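Local coordinates for transcriptional regulator fur family (Xanthomonas campestris pv. campestris, PDB 7DH7), which probably binds operator DNA as a zinc-dependent repressor of the Fur family, regulating transcription of zinc-uptake genes, at residues His116-Leu121 with Ala129-Asp134; Ser26-Val31 with Asn48-Ile53. All coordinates share one frame; numbering follows the deposited sequence.

Interaction 1: His116-Leu121 with Ala129-Asp134; sequences HSVPFL and AVELED
Phe120 and Glu131 face each other as a non-hydrogen-bonded antiparallel pair of a beta hairpin, CA to CA 4.5 Å, side chains running side by side in the same direction. Both keep CG anti to the carbonyl carbon (chi1 -44° for Glu131), which brings Glu131 CG to the ring edge, 4.2 Å from Phe120 CD1. The carboxylate plane is turned 84° from the ring, ruling out a parallel stack. Val118 meets the same glutamate at about a right angle, its CG1 3.6 Å from Glu131 CB. Glu131 and His116 are ligands of one zinc site, but here His116 ND1 lies 7.4 Å from Glu131 OE1, too far to share an ion in this conformation. On the other face Leu121 CB lies 3.9 Å from Val130 CG1. Leu121 and Val130 exchange two backbone hydrogen bonds, N to O 2.9 Å from Leu121 and 3.1 Å from Val130. Past the last bridge, a nearly straight bond runs from Leu132 N to Pro119 O (2.9 Å, 170° at the hydrogen). Strand 158-161 flanks Phe120 and strand 96-99 Ala129; helix 135-147 packs on Pro119 and Leu132, while the second subunit's Leu148 and Phe150 cover Val130, Leu132 and Leu121.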
loop_
_atom_site.group_PDB
_atom_site.type_symbol
_atom_site.label_atom_id
_atom_site.label_comp_id
_atom_site.label_asym_id
_atom_site.label_seq_id
_atom_site.Cartn_x
_atom_site.Cartn_y
_atom_site.Cartn_z
ATOM N N HIS C 116 -14.493 -6.741 15.623
ATOM C CA HIS C 116 -15.539 -6.085 14.796
ATOM C C HIS C 116 -14.907 -4.918 14.023
ATOM O O HIS C 116 -15.498 -3.825 14.039
ATOM C CB HIS C 116 -16.543 -5.487 15.783
ATOM C CG HIS C 116 -15.849 -4.694 16.846
ATOM N ND1 HIS C 116 -14.965 -3.678 16.551
ATOM C CD2 HIS C 116 -15.865 -4.787 18.194
ATOM C CE1 HIS C 116 -14.488 -3.162 17.666
ATOM N NE2 HIS C 116 -15.024 -3.824 18.687
ATOM N N SER C 117 -13.785 -5.136 13.331
ATOM C CA SER C 117 -13.085 -4.033 12.623
ATOM C C SER C 117 -13.871 -3.547 11.404
ATOM O O SER C 117 -14.610 -4.327 10.824
ATOM C CB SER C 117 -11.633 -4.336 12.322
ATOM O OG SER C 117 -11.409 -5.716 12.121
ATOM N N VAL C 118 -13.698 -2.273 11.076
ATOM C CA VAL C 118 -14.383 -1.568 9.960
ATOM C C VAL C 118 -13.320 -1.097 8.958
ATOM O O VAL C 118 -12.269 -0.676 9.394
ATOM C CB VAL C 118 -15.192 -0.396 10.547
ATOM C CG1 VAL C 118 -15.101 0.886 9.740
ATOM C CG2 VAL C 118 -16.632 -0.782 10.810
ATOM N N PRO C 119 -13.601 -1.078 7.638
ATOM C CA PRO C 119 -12.635 -0.660 6.635
ATOM C C PRO C 119 -12.166 0.784 6.810
ATOM O O PRO C 119 -12.938 1.597 7.217
ATOM C CB PRO C 119 -13.430 -0.724 5.331
ATOM C CG PRO C 119 -14.460 -1.767 5.606
ATOM C CD PRO C 119 -14.862 -1.489 7.035
ATOM N N PHE C 120 -10.884 1.016 6.544
ATOM C CA PHE C 120 -10.262 2.359 6.623
ATOM C C PHE C 120 -10.121 2.964 5.230
ATOM O O PHE C 120 -10.099 2.241 4.269
ATOM C CB PHE C 120 -8.830 2.331 7.160
ATOM C CG PHE C 120 -8.596 1.830 8.559
ATOM C CD1 PHE C 120 -9.381 2.245 9.617
ATOM C CD2 PHE C 120 -7.536 0.988 8.831
ATOM C CE1 PHE C 120 -9.132 1.802 10.903
ATOM C CE2 PHE C 120 -7.292 0.539 10.115
ATOM C CZ PHE C 120 -8.089 0.951 11.151
ATOM N N LEU C 121 -10.066 4.284 5.174
ATOM C CA LEU C 121 -9.838 5.057 3.938
ATOM C C LEU C 121 -8.619 5.946 4.209
ATOM O O LEU C 121 -8.730 6.779 5.090
ATOM C CB LEU C 121 -11.117 5.854 3.707
ATOM C CG LEU C 121 -11.147 6.761 2.491
ATOM C CD1 LEU C 121 -10.766 5.990 1.242
ATOM C CD2 LEU C 121 -12.526 7.365 2.335
ATOM N N ALA C 129 -6.067 8.475 8.079
ATOM C CA ALA C 129 -7.143 7.519 7.781
ATOM C C ALA C 129 -8.441 7.897 8.502
ATOM O O ALA C 129 -8.408 8.650 9.451
ATOM C CB ALA C 129 -6.732 6.128 8.144
ATOM N N VAL C 130 -9.539 7.386 7.985
ATOM C CA VAL C 130 -10.860 7.546 8.570
ATOM C C VAL C 130 -11.605 6.235 8.360
ATOM O O VAL C 130 -11.400 5.547 7.355
ATOM C CB VAL C 130 -11.616 8.740 7.945
ATOM C CG1 VAL C 130 -11.867 8.506 6.474
ATOM C CG2 VAL C 130 -12.928 8.998 8.683
ATOM N N GLU C 131 -12.445 5.868 9.319
ATOM C CA GLU C 131 -13.203 4.638 9.170
ATOM C C GLU C 131 -14.404 4.867 8.263
ATOM O O GLU C 131 -14.979 5.958 8.215
ATOM C CB GLU C 131 -13.648 4.106 10.531
ATOM C CG GLU C 131 -12.552 4.164 11.577
ATOM C CD GLU C 131 -12.980 3.567 12.906
ATOM O OE1 GLU C 131 -13.848 2.670 12.908
ATOM O OE2 GLU C 131 -12.471 4.024 13.951
ATOM N N LEU C 132 -14.747 3.835 7.500
ATOM C CA LEU C 132 -15.944 3.840 6.666
ATOM C C LEU C 132 -17.084 3.289 7.506
ATOM O O LEU C 132 -17.242 2.074 7.633
ATOM C CB LEU C 132 -15.726 3.013 5.404
ATOM C CG LEU C 132 -15.177 3.832 4.234
ATOM C CD1 LEU C 132 -14.551 2.961 3.149
ATOM C CD2 LEU C 132 -16.298 4.701 3.672
ATOM N N GLU C 133 -17.883 4.180 8.093
ATOM C CA GLU C 133 -18.953 3.761 8.990
ATOM C C GLU C 133 -20.290 3.591 8.281
ATOM O O GLU C 133 -21.311 3.405 8.951
ATOM C CB GLU C 133 -19.088 4.750 10.152
ATOM C CG GLU C 133 -17.938 4.665 11.140
ATOM C CD GLU C 133 -17.823 5.897 12.019
ATOM O OE1 GLU C 133 -18.625 6.841 11.832
ATOM O OE2 GLU C 133 -16.911 5.935 12.875
ATOM N N ASP C 134 -20.310 3.649 6.950
ATOM C CA ASP C 134 -21.536 3.440 6.181
ATOM C C ASP C 134 -21.685 1.938 5.982
ATOM O O ASP C 134 -20.988 1.333 5.162
ATOM C CB ASP C 134 -21.485 4.197 4.857
ATOM C CG ASP C 134 -22.781 4.092 4.060
ATOM O OD1 ASP C 134 -23.588 3.168 4.315
ATOM O OD2 ASP C 134 -22.999 4.952 3.176
#

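Interaction 2: Ser26-Val31 with Asn48-Ile53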
loop_
_atom_site.group_PDB
_atom_site.type_symbol
_atom_site.label_atom_id
_atom_site.label_comp_id
_atom_site.label_asym_id
_atom_site.label_seq_id
_atom_site.Cartn_x
_atom_site.Cartn_y
_atom_site.Cartn_z
ATOM N N SER C 26 2.273 -12.399 14.864
ATOM C CA SER C 26 2.089 -12.692 13.448
ATOM C C SER C 26 2.151 -11.421 12.616
ATOM O O SER C 26 2.718 -11.417 11.518
ATOM C CB SER C 26 0.763 -13.411 13.216
ATOM O OG SER C 26 0.727 -14.629 13.927
ATOM N N PHE C 27 1.556 -10.336 13.121
ATOM C CA PHE C 27 1.572 -9.075 12.381
ATOM C C PHE C 27 2.999 -8.543 12.227
ATOM O O PHE C 27 3.411 -8.168 11.125
ATOM C CB PHE C 27 0.671 -8.048 13.065
ATOM C CG PHE C 27 0.680 -6.703 12.399
ATOM C CD1 PHE C 27 0.324 -6.576 11.067
ATOM C CD2 PHE C 27 1.050 -5.567 13.101
ATOM C CE1 PHE C 27 0.343 -5.334 10.442
ATOM C CE2 PHE C 27 1.064 -4.320 12.475
ATOM C CZ PHE C 27 0.708 -4.203 11.156
ATOM N N VAL C 28 3.774 -8.527 13.319
ATOM C CA VAL C 28 5.164 -8.067 13.254
ATOM C C VAL C 28 5.977 -8.955 12.326
ATOM O O VAL C 28 6.852 -8.477 11.582
ATOM C CB VAL C 28 5.785 -8.023 14.664
ATOM C CG1 VAL C 28 7.313 -7.914 14.576
ATOM C CG2 VAL C 28 5.218 -6.866 15.453
ATOM N N ARG C 29 5.712 -10.264 12.364
ATOM C CA ARG C 29 6.364 -11.196 11.451
ATOM C C ARG C 29 6.039 -10.878 9.989
ATOM O O ARG C 29 6.929 -10.851 9.132
ATOM C CB ARG C 29 5.941 -12.623 11.795
ATOM C CG ARG C 29 6.463 -13.639 10.813
ATOM C CD ARG C 29 7.985 -13.723 10.921
ATOM N NE ARG C 29 8.590 -14.402 9.780
ATOM C CZ ARG C 29 9.366 -13.808 8.881
ATOM N NH1 ARG C 29 9.639 -12.516 8.988
ATOM N NH2 ARG C 29 9.867 -14.512 7.872
ATOM N N ALA C 30 4.760 -10.671 9.681
ATOM C CA ALA C 30 4.359 -10.409 8.298
ATOM C C ALA C 30 4.892 -9.068 7.796
ATOM O O ALA C 30 5.175 -8.922 6.597
ATOM C CB ALA C 30 2.829 -10.462 8.184
ATOM N N VAL C 31 5.055 -8.086 8.691
ATOM C CA VAL C 31 5.667 -6.820 8.283
ATOM C C VAL C 31 7.146 -7.016 7.994
ATOM O O VAL C 31 7.689 -6.471 7.022
ATOM C CB VAL C 31 5.432 -5.736 9.346
ATOM C CG1 VAL C 31 6.297 -4.523 9.049
ATOM C CG2 VAL C 31 3.943 -5.352 9.395
ATOM N N ASN C 48 10.498 -1.881 17.236
ATOM C CA ASN C 48 9.993 -1.471 18.553
ATOM C C ASN C 48 8.670 -0.700 18.449
ATOM O O ASN C 48 7.685 -1.025 19.132
ATOM C CB ASN C 48 11.071 -0.627 19.246
ATOM C CG ASN C 48 10.804 -0.405 20.731
ATOM O OD1 ASN C 48 9.785 -0.848 21.276
ATOM N ND2 ASN C 48 11.737 0.295 21.399
ATOM N N VAL C 49 8.623 0.326 17.599
ATOM C CA VAL C 49 7.408 1.135 17.482
ATOM C C VAL C 49 6.263 0.319 16.878
ATOM O O VAL C 49 5.103 0.437 17.302
ATOM C CB VAL C 49 7.706 2.407 16.664
ATOM C CG1 VAL C 49 6.416 3.144 16.301
ATOM C CG2 VAL C 49 8.662 3.329 17.448
ATOM N N LEU C 50 6.578 -0.524 15.890
ATOM C CA LEU C 50 5.602 -1.436 15.294
ATOM C C LEU C 50 4.983 -2.361 16.341
ATOM O O LEU C 50 3.755 -2.484 16.440
ATOM C CB LEU C 50 6.296 -2.264 14.208
ATOM C CG LEU C 50 5.501 -3.397 13.539
ATOM C CD1 LEU C 50 4.421 -2.845 12.627
ATOM C CD2 LEU C 50 6.435 -4.336 12.770
ATOM N N ARG C 51 5.825 -3.050 17.115
ATOM C CA ARG C 51 5.304 -3.955 18.133
ATOM C C ARG C 51 4.484 -3.206 19.181
ATOM O O ARG C 51 3.438 -3.696 19.627
ATOM C CB ARG C 51 6.455 -4.714 18.784
ATOM C CG ARG C 51 6.002 -5.574 19.941
ATOM C CD ARG C 51 7.042 -6.583 20.290
ATOM N NE ARG C 51 7.166 -7.630 19.279
ATOM C CZ ARG C 51 6.266 -8.593 19.084
ATOM N NH1 ARG C 51 5.160 -8.632 19.816
ATOM N NH2 ARG C 51 6.465 -9.520 18.154
ATOM N N LEU C 52 4.928 -2.005 19.568
ATOM C CA LEU C 52 4.153 -1.205 20.515
ATOM C C LEU C 52 2.779 -0.861 19.959
ATOM O O LEU C 52 1.769 -0.962 20.666
ATOM C CB LEU C 52 4.918 0.069 20.881
ATOM C CG LEU C 52 6.082 -0.184 21.846
ATOM C CD1 LEU C 52 6.861 1.084 22.099
ATOM C CD2 LEU C 52 5.551 -0.768 23.132
ATOM N N ILE C 53 2.720 -0.466 18.685
ATOM C CA ILE C 53 1.442 -0.120 18.072
ATOM C C ILE C 53 0.561 -1.355 17.931
ATOM O O ILE C 53 -0.664 -1.283 18.085
ATOM C CB ILE C 53 1.675 0.567 16.712
ATOM C CG1 ILE C 53 2.269 1.961 16.911
ATOM C CG2 ILE C 53 0.382 0.680 15.938
ATOM C CD1 ILE C 53 2.701 2.586 15.613
#
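Leu50 projects from helix 44-55 against Val28 and Val31 of helix 24-38, in a helix-helix contact of what is probably the N-terminal DNA-binding domain, of winged-helix type in the Fur family. The short segments run nearly antiparallel, 145° between their directions, with 9.9 Å between axes. Leu50 has the most surface buried here. With CG anti to the backbone N (chi1 174°) it extends across the interface and divides its methyls: CD2 reaches Val31 CG1 tip to tip at 3.7 Å, whereas CD1 lies 3.7 Å from Phe27 CE2, the two side chains crossing at a slant. Val28, next in buried surface, slides past Leu50 in the opposite direction, Val28 CG2 3.9 Å from Leu50 CD2. Its other neighbour is Arg51, whose chain bends at chi3 (-71°) and turns the guanidinium across Val28. Asn25 OD1 accepts a weak hydrogen bond from Arg51 NH2, consistent with some restraint on that group. Leu90 of helix 80-92 also touches Leu50, and Phe27 stacks on His110 and touches Cys108, a ligand of the same zinc site as Glu131. Val28 CG2 sits 3.9 Å above the plane of the Arg51 guanidinium, offset toward its rim.

How the interactions relate
Both contacts are largely buried, yet they lie on opposite sides of the chain's centre, their own centres 21 Å apart and their nearest atoms about 9 Å apart without touching. They share no secondary-structure element. Interaction 1 joins strands within the sheet and relies on backbone hydrogen bonds, with side chains serving the two sheet faces; interaction 2 joins two helices chiefly through aliphatic side chains, with a valine methyl over one arginine guanidinium and no hydrogen bond between the segments. The second subunit reaches interaction 1, whereas no other chain of the assembly touches interaction 2. Both border residues of one zinc site: Glu131 and His116, held apart in this model, belong to interaction 1, while Phe27 of interaction 2 touches the ligand Cys108.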